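PDB 1V9N: malate dehydrogenase from Pyrococcus horikoshii, which catalyses the reversible NAD-dependent oxidation of (S)-malate to oxaloacetate. Local coordinates for residues D48-E53 and K325-M330; A88-D93 and G118-R123; S188-G193 and G228-L233. One frame throughout, in Å; residues are numbered along the deposited sequence.

Interaction 1: residues D48-E53 and K325-M330; sequences DLRGVE and KGFLTM. With NDP (NADPH dihydro-nicotinamide-adenine-dinucleotide phosphate), chain B.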
loop_
_atom_site.group_PDB
_atom_site.type_symbol
_atom_site.label_atom_id
_atom_site.label_comp_id
_atom_site.label_asym_id
_atom_site.label_seq_id
_atom_site.Cartn_x
_atom_site.Cartn_y
_atom_site.Cartn_z
ATOM N N ASP A 48 -6.586 -9.930 20.615
ATOM C CA ASP A 48 -6.350 -9.638 22.024
ATOM C C ASP A 48 -4.915 -10.012 22.411
ATOM O O ASP A 48 -4.246 -9.263 23.119
ATOM C CB ASP A 48 -7.353 -10.390 22.902
ATOM C CG ASP A 48 -8.748 -9.785 22.843
ATOM O OD1 ASP A 48 -8.878 -8.561 23.074
ATOM O OD2 ASP A 48 -9.713 -10.530 22.566
ATOM N N LEU A 49 -4.449 -11.159 21.929
ATOM C CA LEU A 49 -3.094 -11.622 22.212
ATOM C C LEU A 49 -2.025 -10.677 21.663
ATOM O O LEU A 49 -1.008 -10.430 22.320
ATOM C CB LEU A 49 -2.877 -13.020 21.622
ATOM C CG LEU A 49 -3.549 -14.197 22.330
ATOM C CD1 LEU A 49 -3.323 -15.477 21.541
ATOM C CD2 LEU A 49 -2.972 -14.334 23.736
ATOM N N ARG A 50 -2.251 -10.157 20.458
ATOM C CA ARG A 50 -1.296 -9.252 19.829
ATOM C C ARG A 50 -1.411 -7.826 20.352
ATOM O O ARG A 50 -0.686 -6.934 19.911
ATOM C CB ARG A 50 -1.476 -9.251 18.307
ATOM C CG ARG A 50 -1.218 -10.593 17.628
ATOM C CD ARG A 50 -1.160 -10.418 16.101
ATOM N NE ARG A 50 0.017 -9.648 15.697
ATOM C CZ ARG A 50 1.245 -10.156 15.608
ATOM N NH1 ARG A 50 1.450 -11.435 15.876
ATOM N NH2 ARG A 50 2.274 -9.379 15.293
ATOM N N GLY A 51 -2.334 -7.605 21.283
ATOM C CA GLY A 51 -2.495 -6.279 21.847
ATOM C C GLY A 51 -3.373 -5.332 21.057
ATOM O O GLY A 51 -3.238 -4.113 21.176
ATOM N N VAL A 52 -4.273 -5.874 20.243
ATOM C CA VAL A 52 -5.172 -5.035 19.460
ATOM C C VAL A 52 -6.554 -5.084 20.109
ATOM O O VAL A 52 -7.491 -5.676 19.563
ATOM C CB VAL A 52 -5.281 -5.522 17.991
ATOM C CG1 VAL A 52 -6.042 -4.500 17.161
ATOM C CG2 VAL A 52 -3.895 -5.757 17.406
ATOM N N GLU A 53 -6.667 -4.461 21.281
ATOM C CA GLU A 53 -7.917 -4.430 22.038
ATOM C C GLU A 53 -9.123 -4.046 21.195
ATOM O O GLU A 53 -10.169 -4.688 21.269
ATOM C CB GLU A 53 -7.807 -3.451 23.212
ATOM C CG GLU A 53 -6.847 -3.876 24.308
ATOM C CD GLU A 53 -6.857 -2.917 25.484
ATOM O OE1 GLU A 53 -6.467 -1.745 25.303
ATOM O OE2 GLU A 53 -7.262 -3.336 26.588
ATOM N N LYS A 325 6.450 -6.583 17.879
ATOM C CA LYS A 325 5.788 -6.229 19.137
ATOM C C LYS A 325 4.622 -7.179 19.393
ATOM O O LYS A 325 4.473 -7.713 20.489
ATOM C CB LYS A 325 5.240 -4.801 19.092
ATOM C CG LYS A 325 6.273 -3.693 19.182
ATOM C CD LYS A 325 5.579 -2.340 19.098
ATOM C CE LYS A 325 6.551 -1.188 19.195
ATOM N NZ LYS A 325 5.858 0.129 19.053
ATOM N N GLY A 326 3.798 -7.378 18.367
ATOM C CA GLY A 326 2.644 -8.253 18.490
ATOM C C GLY A 326 2.975 -9.678 18.895
ATOM O O GLY A 326 2.315 -10.248 19.767
ATOM N N PHE A 327 3.985 -10.265 18.259
ATOM C CA PHE A 327 4.378 -11.631 18.576
ATOM C C PHE A 327 4.919 -11.744 19.998
ATOM O O PHE A 327 4.684 -12.746 20.677
ATOM C CB PHE A 327 5.414 -12.138 17.571
ATOM C CG PHE A 327 4.810 -12.683 16.303
ATOM C CD1 PHE A 327 3.884 -13.724 16.351
ATOM C CD2 PHE A 327 5.170 -12.164 15.064
ATOM C CE1 PHE A 327 3.323 -14.240 15.183
ATOM C CE2 PHE A 327 4.616 -12.671 13.889
ATOM C CZ PHE A 327 3.693 -13.710 13.948
ATOM N N LEU A 328 5.641 -10.717 20.441
ATOM C CA LEU A 328 6.192 -10.695 21.794
ATOM C C LEU A 328 5.052 -10.530 22.793
ATOM O O LEU A 328 5.007 -11.207 23.822
ATOM C CB LEU A 328 7.186 -9.541 21.950
ATOM C CG LEU A 328 8.670 -9.903 21.836
ATOM C CD1 LEU A 328 8.930 -10.644 20.541
ATOM C CD2 LEU A 328 9.504 -8.632 21.912
ATOM N N THR A 329 4.134 -9.620 22.486
ATOM C CA THR A 329 2.983 -9.390 23.345
ATOM C C THR A 329 2.206 -10.696 23.484
ATOM O O THR A 329 1.774 -11.058 24.578
ATOM C CB THR A 329 2.058 -8.322 22.758
ATOM O OG1 THR A 329 2.759 -7.075 22.687
ATOM C CG2 THR A 329 0.816 -8.154 23.628
HETATM N N MSE A 330 2.038 -11.402 22.370
HETATM C CA MSE A 330 1.327 -12.673 22.373
HETATM C C MSE A 330 2.043 -13.663 23.285
HETATM O O MSE A 330 1.442 -14.232 24.195
HETATM C CB MSE A 330 1.251 -13.245 20.954
HETATM C CG MSE A 330 0.764 -14.687 20.886
HETATM SE SE MSE A 330 0.566 -15.375 19.078
HETATM C CE MSE A 330 1.890 -16.655 18.592
HETATM P PA NDP B . -0.531 -0.070 14.592
HETATM O O1A NDP B . -0.759 -0.687 15.876
HETATM O O2A NDP B . -0.112 1.367 14.429
HETATM O O5B NDP B . 0.537 -1.025 13.792
HETATM C C5B NDP B . 0.965 -0.714 12.453
HETATM C C4B NDP B . 1.921 -1.852 12.050
HETATM O O4B NDP B . 3.232 -1.356 12.376
HETATM C C3B NDP B . 1.792 -3.179 12.747
HETATM O O3B NDP B . 2.048 -4.227 11.764
HETATM C C2B NDP B . 2.818 -3.203 13.825
HETATM O O2B NDP B . 3.281 -4.488 14.276
HETATM C C1B NDP B . 3.861 -2.303 13.238
HETATM N N9A NDP B . 4.620 -1.485 14.224
HETATM C C8A NDP B . 4.163 -0.847 15.412
HETATM N N7A NDP B . 5.139 -0.195 16.002
HETATM C C5A NDP B . 6.252 -0.379 15.233
HETATM C C6A NDP B . 7.614 0.058 15.305
HETATM N N6A NDP B . 8.017 0.837 16.314
HETATM N N1A NDP B . 8.510 -0.322 14.329
HETATM C C2A NDP B . 8.105 -1.118 13.286
HETATM N N3A NDP B . 6.846 -1.577 13.127
HETATM C C4A NDP B . 5.957 -1.170 14.141
HETATM O O3 NDP B . -1.727 -0.259 13.591
HETATM P PN NDP B . -3.245 0.180 13.455
HETATM O O1N NDP B . -3.311 0.951 12.217
HETATM O O2N NDP B . -3.501 0.904 14.747
HETATM O O5D NDP B . -3.965 -1.237 13.373
HETATM C C5D NDP B . -5.175 -1.549 14.119
HETATM C C4D NDP B . -5.643 -3.025 13.817
HETATM O O4D NDP B . -7.011 -2.947 13.457
HETATM C C3D NDP B . -4.951 -3.758 12.641
HETATM O O3D NDP B . -4.704 -5.111 13.047
HETATM C C2D NDP B . -5.906 -3.633 11.466
HETATM O O2D NDP B . -5.762 -4.709 10.563
HETATM C C1D NDP B . -7.272 -3.572 12.198
HETATM N N1N NDP B . -8.312 -2.786 11.482
HETATM C C2N NDP B . -9.443 -3.513 11.015
HETATM C C3N NDP B . -10.471 -2.751 10.322
HETATM C C7N NDP B . -11.666 -3.440 9.825
HETATM O O7N NDP B . -12.585 -2.860 9.233
HETATM N N7N NDP B . -11.809 -4.782 10.000
HETATM C C4N NDP B . -10.282 -1.344 10.163
HETATM C C5N NDP B . -9.167 -0.656 10.622
HETATM C C6N NDP B . -8.177 -1.374 11.290
HETATM P P2B NDP B . 2.823 -5.224 15.565
HETATM O O1X NDP B . 4.092 -5.761 16.082
HETATM O O2X NDP B . 1.866 -6.318 15.215
HETATM O O3X NDP B . 2.186 -4.228 16.530
#
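Arg50 NH2 is gripped by two hydrogen bonds. One runs to NDP O2X, an oxygen of the 2'-phosphate, at 3.1 Å and nearly straight (167°). The other goes to the backbone oxygen of Gly323, just ahead of 325-330. A bend in the arginine chain at chi3 (68°) turns its end back toward the helix. O2X lies at the edge of the guanidinium, in its plane. One face rests against Gly326 CA, which is 3.4 Å from Arg50 NH2. A side chain on Gly326 would collide there. Arg50 NH1 stands above the centre of the Phe327 ring, and the two planes are 85° apart. The two side chains run alongside each other, and the guanidinium turns its NH1 edge to the ring face in a cation-pi contact. Behind it, Thr329 CG2 touches Leu49 O at 3.2 Å, and Leu49 CB packs on CG of selenomethionine Met330 at 4.1 Å. Gly51, with positive phi, ends helix 34-49 in a Schellman motif. The phosphate is also held by Gly326 N, 2.8 Å from NDP O1X. Lys325 NZ reaches NDP N7A of the adenine at 3.2 Å and makes a salt bridge to Glu238 of the second subunit. Arginine and the start of helix 324-336 probably stabilise the phosphate charge together. This is the 2'-phosphate site of the NADPH pocket, with a helix N-terminus and a basic side chain gripping one phosphate.

Interaction 2: residues A88-D93 and G118-R123; sequences ALIDGD and GIVIAR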
loop_
_atom_site.group_PDB
_atom_site.type_symbol
_atom_site.label_atom_id
_atom_site.label_comp_id
_atom_site.label_asym_id
_atom_site.label_seq_id
_atom_site.Cartn_x
_atom_site.Cartn_y
_atom_site.Cartn_z
ATOM N N ALA A 88 -10.672 -15.457 -8.107
ATOM C CA ALA A 88 -12.068 -15.743 -7.841
ATOM C C ALA A 88 -12.761 -14.520 -7.244
ATOM O O ALA A 88 -12.149 -13.721 -6.522
ATOM C CB ALA A 88 -12.198 -16.932 -6.901
ATOM N N LEU A 89 -14.033 -14.362 -7.588
ATOM C CA LEU A 89 -14.850 -13.283 -7.058
ATOM C C LEU A 89 -15.900 -14.019 -6.230
ATOM O O LEU A 89 -16.665 -14.826 -6.752
ATOM C CB LEU A 89 -15.495 -12.475 -8.187
ATOM C CG LEU A 89 -16.589 -11.480 -7.786
ATOM C CD1 LEU A 89 -16.099 -10.576 -6.667
ATOM C CD2 LEU A 89 -16.994 -10.661 -9.006
ATOM N N ILE A 90 -15.916 -13.742 -4.935
ATOM C CA ILE A 90 -16.815 -14.410 -4.003
ATOM C C ILE A 90 -17.893 -13.494 -3.425
ATOM O O ILE A 90 -17.652 -12.309 -3.200
ATOM C CB ILE A 90 -16.004 -14.959 -2.791
ATOM C CG1 ILE A 90 -14.901 -15.913 -3.264
ATOM C CG2 ILE A 90 -16.934 -15.594 -1.775
ATOM C CD1 ILE A 90 -15.386 -17.114 -4.036
ATOM N N ASP A 91 -19.078 -14.052 -3.188
ATOM C CA ASP A 91 -20.157 -13.296 -2.552
ATOM C C ASP A 91 -20.339 -13.983 -1.195
ATOM O O ASP A 91 -20.674 -15.171 -1.127
ATOM C CB ASP A 91 -21.458 -13.356 -3.358
ATOM C CG ASP A 91 -22.528 -12.422 -2.798
ATOM O OD1 ASP A 91 -23.021 -12.689 -1.682
ATOM O OD2 ASP A 91 -22.866 -11.408 -3.465
ATOM N N GLY A 92 -20.094 -13.230 -0.126
ATOM C CA GLY A 92 -20.185 -13.767 1.223
ATOM C C GLY A 92 -21.547 -14.135 1.777
ATOM O O GLY A 92 -21.633 -14.727 2.858
ATOM N N ASP A 93 -22.607 -13.786 1.058
ATOM C CA ASP A 93 -23.967 -14.101 1.494
ATOM C C ASP A 93 -24.221 -13.638 2.931
ATOM O O ASP A 93 -24.906 -14.304 3.696
ATOM C CB ASP A 93 -24.206 -15.612 1.356
ATOM C CG ASP A 93 -25.683 -15.993 1.439
ATOM O OD1 ASP A 93 -26.536 -15.206 0.979
ATOM O OD2 ASP A 93 -25.989 -17.093 1.950
ATOM N N GLY A 118 -2.582 -16.208 -6.447
ATOM C CA GLY A 118 -3.965 -16.383 -6.042
ATOM C C GLY A 118 -4.571 -15.075 -5.555
ATOM O O GLY A 118 -4.112 -14.506 -4.567
ATOM N N ILE A 119 -5.589 -14.591 -6.254
ATOM C CA ILE A 119 -6.263 -13.351 -5.874
ATOM C C ILE A 119 -7.752 -13.604 -5.709
ATOM O O ILE A 119 -8.451 -13.932 -6.667
ATOM C CB ILE A 119 -6.048 -12.236 -6.930
ATOM C CG1 ILE A 119 -4.583 -11.794 -6.917
ATOM C CG2 ILE A 119 -6.979 -11.048 -6.653
ATOM C CD1 ILE A 119 -4.226 -10.773 -7.987
ATOM N N VAL A 120 -8.235 -13.473 -4.481
ATOM C CA VAL A 120 -9.647 -13.687 -4.223
ATOM C C VAL A 120 -10.220 -12.413 -3.632
ATOM O O VAL A 120 -9.658 -11.835 -2.701
ATOM C CB VAL A 120 -9.888 -14.868 -3.252
ATOM C CG1 VAL A 120 -11.378 -15.010 -2.963
ATOM C CG2 VAL A 120 -9.359 -16.168 -3.863
ATOM N N ILE A 121 -11.329 -11.965 -4.202
ATOM C CA ILE A 121 -11.992 -10.768 -3.728
ATOM C C ILE A 121 -13.406 -11.141 -3.309
ATOM O O ILE A 121 -14.069 -11.951 -3.962
ATOM C CB ILE A 121 -11.998 -9.698 -4.824
ATOM C CG1 ILE A 121 -10.542 -9.353 -5.174
ATOM C CG2 ILE A 121 -12.742 -8.464 -4.356
ATOM C CD1 ILE A 121 -10.380 -8.402 -6.312
ATOM N N ALA A 122 -13.864 -10.556 -2.211
ATOM C CA ALA A 122 -15.188 -10.874 -1.710
ATOM C C ALA A 122 -16.043 -9.646 -1.449
ATOM O O ALA A 122 -15.546 -8.604 -1.034
ATOM C CB ALA A 122 -15.065 -11.708 -0.425
ATOM N N ARG A 123 -17.335 -9.773 -1.726
ATOM C CA ARG A 123 -18.281 -8.697 -1.473
ATOM C C ARG A 123 -19.375 -9.321 -0.627
ATOM O O ARG A 123 -19.375 -10.535 -0.397
ATOM C CB ARG A 123 -18.888 -8.170 -2.776
ATOM C CG ARG A 123 -19.827 -9.162 -3.452
ATOM C CD ARG A 123 -20.359 -8.613 -4.760
ATOM N NE ARG A 123 -21.289 -9.545 -5.397
ATOM C CZ ARG A 123 -21.410 -9.683 -6.713
ATOM N NH1 ARG A 123 -20.656 -8.952 -7.522
ATOM N NH2 ARG A 123 -22.288 -10.539 -7.221
HETATM O O HOH W 1 -24.541 -12.301 -5.931
#
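The guanidinium of Arg123 is met at its edge by Asp91 OD2 and a water, both in its plane. Leu89 CD2 comes in obliquely, 4.3 Å from Arg123 NH1. The Asp91 carboxylate is turned 83° against the guanidinium, so this is a salt bridge through one hydrogen bond, not a coplanar two-bond pair. Arg123 NE donates to the anti lone pair of Asp91 OD2 at 3.1 Å, almost straight (173°). The water accepts from Arg123 NH2 and donates to the same oxygen. Arg123 CG takes the crowded position between N and carbonyl carbon, and the chain then runs extended to NE. NH1 has a further partner in Ser260 O. The other carboxylate oxygen, Asp91 OD1, takes Asp93 N at 3.0 Å in an Asx turn, and also bonds Asn124 ND2. The backbones run parallel, with the strand axes 23° apart. Five backbone hydrogen bonds join them, from Ala88 N to Ile119 O at 3.1 Å through to Gly92 N to Arg123 O at 2.8 Å. Ala88, Ile90, Val120 and Ala122 share one face. There Ile90 CG1 crosses obliquely onto Val120 CG1 at 3.6 Å, and Ile90 CB meets Ala122 CB at 4.1 Å. Helix 97-115 packs on this face through Ser104, Leu107 and Ala108. On the other face, Leu89 and Ile121 touch Ile291 and Phe290 of the second subunit. Strand 87-91, helix 97-115 and strand 117-125 form a beta-alpha-beta crossover unit within a mixed sheet.

Interaction 3: residues S188-G193 and G228-L233; sequences SVVPIG and GALLPL. With NDP (NADPH dihydro-nicotinamide-adenine-dinucleotide phosphate), chain B.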
loop_
_atom_site.group_PDB
_atom_site.type_symbol
_atom_site.label_atom_id
_atom_site.label_comp_id
_atom_site.label_asym_id
_atom_site.label_seq_id
_atom_site.Cartn_x
_atom_site.Cartn_y
_atom_site.Cartn_z
ATOM N N SER A 188 -5.554 5.034 8.024
ATOM C CA SER A 188 -5.846 6.278 8.722
ATOM C C SER A 188 -4.764 6.334 9.794
ATOM O O SER A 188 -4.107 5.320 10.053
ATOM C CB SER A 188 -7.236 6.221 9.368
ATOM O OG SER A 188 -7.347 5.117 10.253
ATOM N N VAL A 189 -4.551 7.494 10.411
ATOM C CA VAL A 189 -3.518 7.570 11.443
ATOM C C VAL A 189 -3.792 6.483 12.482
ATOM O O VAL A 189 -2.882 5.773 12.900
ATOM C CB VAL A 189 -3.483 8.951 12.144
ATOM C CG1 VAL A 189 -2.349 8.978 13.172
ATOM C CG2 VAL A 189 -3.283 10.057 11.119
ATOM N N VAL A 190 -5.052 6.350 12.887
ATOM C CA VAL A 190 -5.437 5.330 13.862
ATOM C C VAL A 190 -6.831 4.793 13.567
ATOM O O VAL A 190 -7.613 5.425 12.860
ATOM C CB VAL A 190 -5.432 5.882 15.308
ATOM C CG1 VAL A 190 -4.053 6.418 15.652
ATOM C CG2 VAL A 190 -6.488 6.975 15.460
ATOM N N PRO A 191 -7.155 3.605 14.097
ATOM C CA PRO A 191 -8.470 2.991 13.888
ATOM C C PRO A 191 -9.481 3.667 14.806
ATOM O O PRO A 191 -9.118 4.152 15.879
ATOM C CB PRO A 191 -8.250 1.532 14.294
ATOM C CG PRO A 191 -6.769 1.355 14.231
ATOM C CD PRO A 191 -6.240 2.652 14.740
ATOM N N ILE A 192 -10.745 3.706 14.396
ATOM C CA ILE A 192 -11.761 4.322 15.240
ATOM C C ILE A 192 -11.866 3.467 16.497
ATOM O O ILE A 192 -12.045 3.979 17.600
ATOM C CB ILE A 192 -13.138 4.375 14.539
ATOM C CG1 ILE A 192 -14.090 5.262 15.341
ATOM C CG2 ILE A 192 -13.723 2.976 14.410
ATOM C CD1 ILE A 192 -13.625 6.695 15.475
ATOM N N GLY A 193 -11.729 2.157 16.314
ATOM C CA GLY A 193 -11.801 1.238 17.431
ATOM C C GLY A 193 -10.788 1.549 18.518
ATOM O O GLY A 193 -10.912 1.054 19.635
ATOM N N GLY A 228 -17.449 14.164 14.367
ATOM C CA GLY A 228 -16.040 14.308 14.041
ATOM C C GLY A 228 -15.603 13.278 13.015
ATOM O O GLY A 228 -16.410 12.471 12.553
ATOM N N ALA A 229 -14.324 13.301 12.654
ATOM C CA ALA A 229 -13.795 12.357 11.677
ATOM C C ALA A 229 -12.310 12.108 11.907
ATOM O O ALA A 229 -11.598 12.970 12.431
ATOM C CB ALA A 229 -14.021 12.887 10.266
ATOM N N LEU A 230 -11.851 10.922 11.520
ATOM C CA LEU A 230 -10.446 10.565 11.669
ATOM C C LEU A 230 -9.658 11.176 10.520
ATOM O O LEU A 230 -10.226 11.541 9.489
ATOM C CB LEU A 230 -10.272 9.041 11.663
ATOM C CG LEU A 230 -10.850 8.263 12.849
ATOM C CD1 LEU A 230 -10.791 6.767 12.577
ATOM C CD2 LEU A 230 -10.073 8.610 14.109
ATOM N N LEU A 231 -8.350 11.288 10.708
ATOM C CA LEU A 231 -7.468 11.850 9.693
ATOM C C LEU A 231 -6.730 10.707 8.985
ATOM O O LEU A 231 -6.421 9.687 9.595
ATOM C CB LEU A 231 -6.462 12.801 10.358
ATOM C CG LEU A 231 -6.394 14.272 9.917
ATOM C CD1 LEU A 231 -7.781 14.888 9.848
ATOM C CD2 LEU A 231 -5.514 15.042 10.895
ATOM N N PRO A 232 -6.457 10.857 7.679
ATOM C CA PRO A 232 -5.750 9.805 6.941
ATOM C C PRO A 232 -4.259 9.854 7.249
ATOM O O PRO A 232 -3.736 10.909 7.621
ATOM C CB PRO A 232 -6.037 10.161 5.489
ATOM C CG PRO A 232 -6.038 11.661 5.533
ATOM C CD PRO A 232 -6.852 11.953 6.779
ATOM N N LEU A 233 -3.579 8.718 7.105
ATOM C CA LEU A 233 -2.145 8.666 7.353
ATOM C C LEU A 233 -1.505 9.850 6.635
ATOM O O LEU A 233 -1.807 10.121 5.476
ATOM C CB LEU A 233 -1.556 7.354 6.825
ATOM C CG LEU A 233 -0.044 7.164 6.991
ATOM C CD1 LEU A 233 0.325 7.250 8.466
ATOM C CD2 LEU A 233 0.379 5.814 6.410
HETATM P PA NDP B . -0.531 -0.070 14.592
HETATM O O1A NDP B . -0.759 -0.687 15.876
HETATM O O2A NDP B . -0.112 1.367 14.429
HETATM O O5B NDP B . 0.537 -1.025 13.792
HETATM C C5B NDP B . 0.965 -0.714 12.453
HETATM C C4B NDP B . 1.921 -1.852 12.050
HETATM O O4B NDP B . 3.232 -1.356 12.376
HETATM C C3B NDP B . 1.792 -3.179 12.747
HETATM O O3B NDP B . 2.048 -4.227 11.764
HETATM C C2B NDP B . 2.818 -3.203 13.825
HETATM O O2B NDP B . 3.281 -4.488 14.276
HETATM C C1B NDP B . 3.861 -2.303 13.238
HETATM N N9A NDP B . 4.620 -1.485 14.224
HETATM C C8A NDP B . 4.163 -0.847 15.412
HETATM N N7A NDP B . 5.139 -0.195 16.002
HETATM C C5A NDP B . 6.252 -0.379 15.233
HETATM C C6A NDP B . 7.614 0.058 15.305
HETATM N N6A NDP B . 8.017 0.837 16.314
HETATM N N1A NDP B . 8.510 -0.322 14.329
HETATM C C2A NDP B . 8.105 -1.118 13.286
HETATM N N3A NDP B . 6.846 -1.577 13.127
HETATM C C4A NDP B . 5.957 -1.170 14.141
HETATM O O3 NDP B . -1.727 -0.259 13.591
HETATM P PN NDP B . -3.245 0.180 13.455
HETATM O O1N NDP B . -3.311 0.951 12.217
HETATM O O2N NDP B . -3.501 0.904 14.747
HETATM O O5D NDP B . -3.965 -1.237 13.373
HETATM C C5D NDP B . -5.175 -1.549 14.119
HETATM C C4D NDP B . -5.643 -3.025 13.817
HETATM O O4D NDP B . -7.011 -2.947 13.457
HETATM C C3D NDP B . -4.951 -3.758 12.641
HETATM O O3D NDP B . -4.704 -5.111 13.047
HETATM C C2D NDP B . -5.906 -3.633 11.466
HETATM O O2D NDP B . -5.762 -4.709 10.563
HETATM C C1D NDP B . -7.272 -3.572 12.198
HETATM N N1N NDP B . -8.312 -2.786 11.482
HETATM C C2N NDP B . -9.443 -3.513 11.015
HETATM C C3N NDP B . -10.471 -2.751 10.322
HETATM C C7N NDP B . -11.666 -3.440 9.825
HETATM O O7N NDP B . -12.585 -2.860 9.233
HETATM N N7N NDP B . -11.809 -4.782 10.000
HETATM C C4N NDP B . -10.282 -1.344 10.163
HETATM C C5N NDP B . -9.167 -0.656 10.622
HETATM C C6N NDP B . -8.177 -1.374 11.290
HETATM P P2B NDP B . 2.823 -5.224 15.565
HETATM O O1X NDP B . 4.092 -5.761 16.082
HETATM O O2X NDP B . 1.866 -6.318 15.215
HETATM O O3X NDP B . 2.186 -4.228 16.530
HETATM O O HOH W 2 -6.603 8.982 12.214
#
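Leu230 points at 188-193 and crosses both Val190 and Ile192 at about a right angle. Its CG lies anti to the carbonyl carbon. One branch, Leu230 CD1, sits 3.9 Å from Ile192 CB and 3.5 Å from Val190 O. The other, Leu230 CD2, meets Val190 CG2 at 4.2 Å. Val189 CG2 lies beside the Leu231 and Pro232 carbonyls. The two loops are joined by an isolated beta bridge, Ser188 with Pro232. Val189 N donates to Leu231 O at 3.0 Å, in the carbonyl plane and straight (170°). A water also donates to Leu231 O and accepts from Val190 N. Ser188 OG donates to Val190 O at 2.6 Å, from above the carbonyl plane, which ties 188-190 together. Lys244 of the second subunit binds Ser188 O and Val189 O, and also the NADPH. Pro191 of 188-193 lies against the cofactor: Pro191 CD is 3.2 Å from the pyrophosphate oxygen NDP O2N, and Pro191 CG is 3.3 Å from NDP C5D. An alanine here would remove CG and CD and would probably loosen both the ring's packing on the cofactor and the set of the backbone. Pro191 CB faces the nicotinamide, 4.2 Å from NDP C6N.

Overall arrangement
All three contacts are buried, and none is a surface patch. Interactions 1 and 3 serve the same NADPH. Interaction 1 holds the adenosine end and its phosphate with charge and a helix start, while interaction 3 presses a proline on the pyrophosphate and nicotinamide side. Their nearest atoms are about 6 Å apart. Interaction 2 lies on the other side of the chain's centre from interaction 1, about 29 Å between centres. It is regular sheet, held mainly by backbone hydrogen bonds, with one salt bridge. Interaction 3 joins two irregular loops through one direct hydrogen bond, a water and apolar side chains. Interaction 1 packs a helix end on a helix. Each has neighbours on the second subunit.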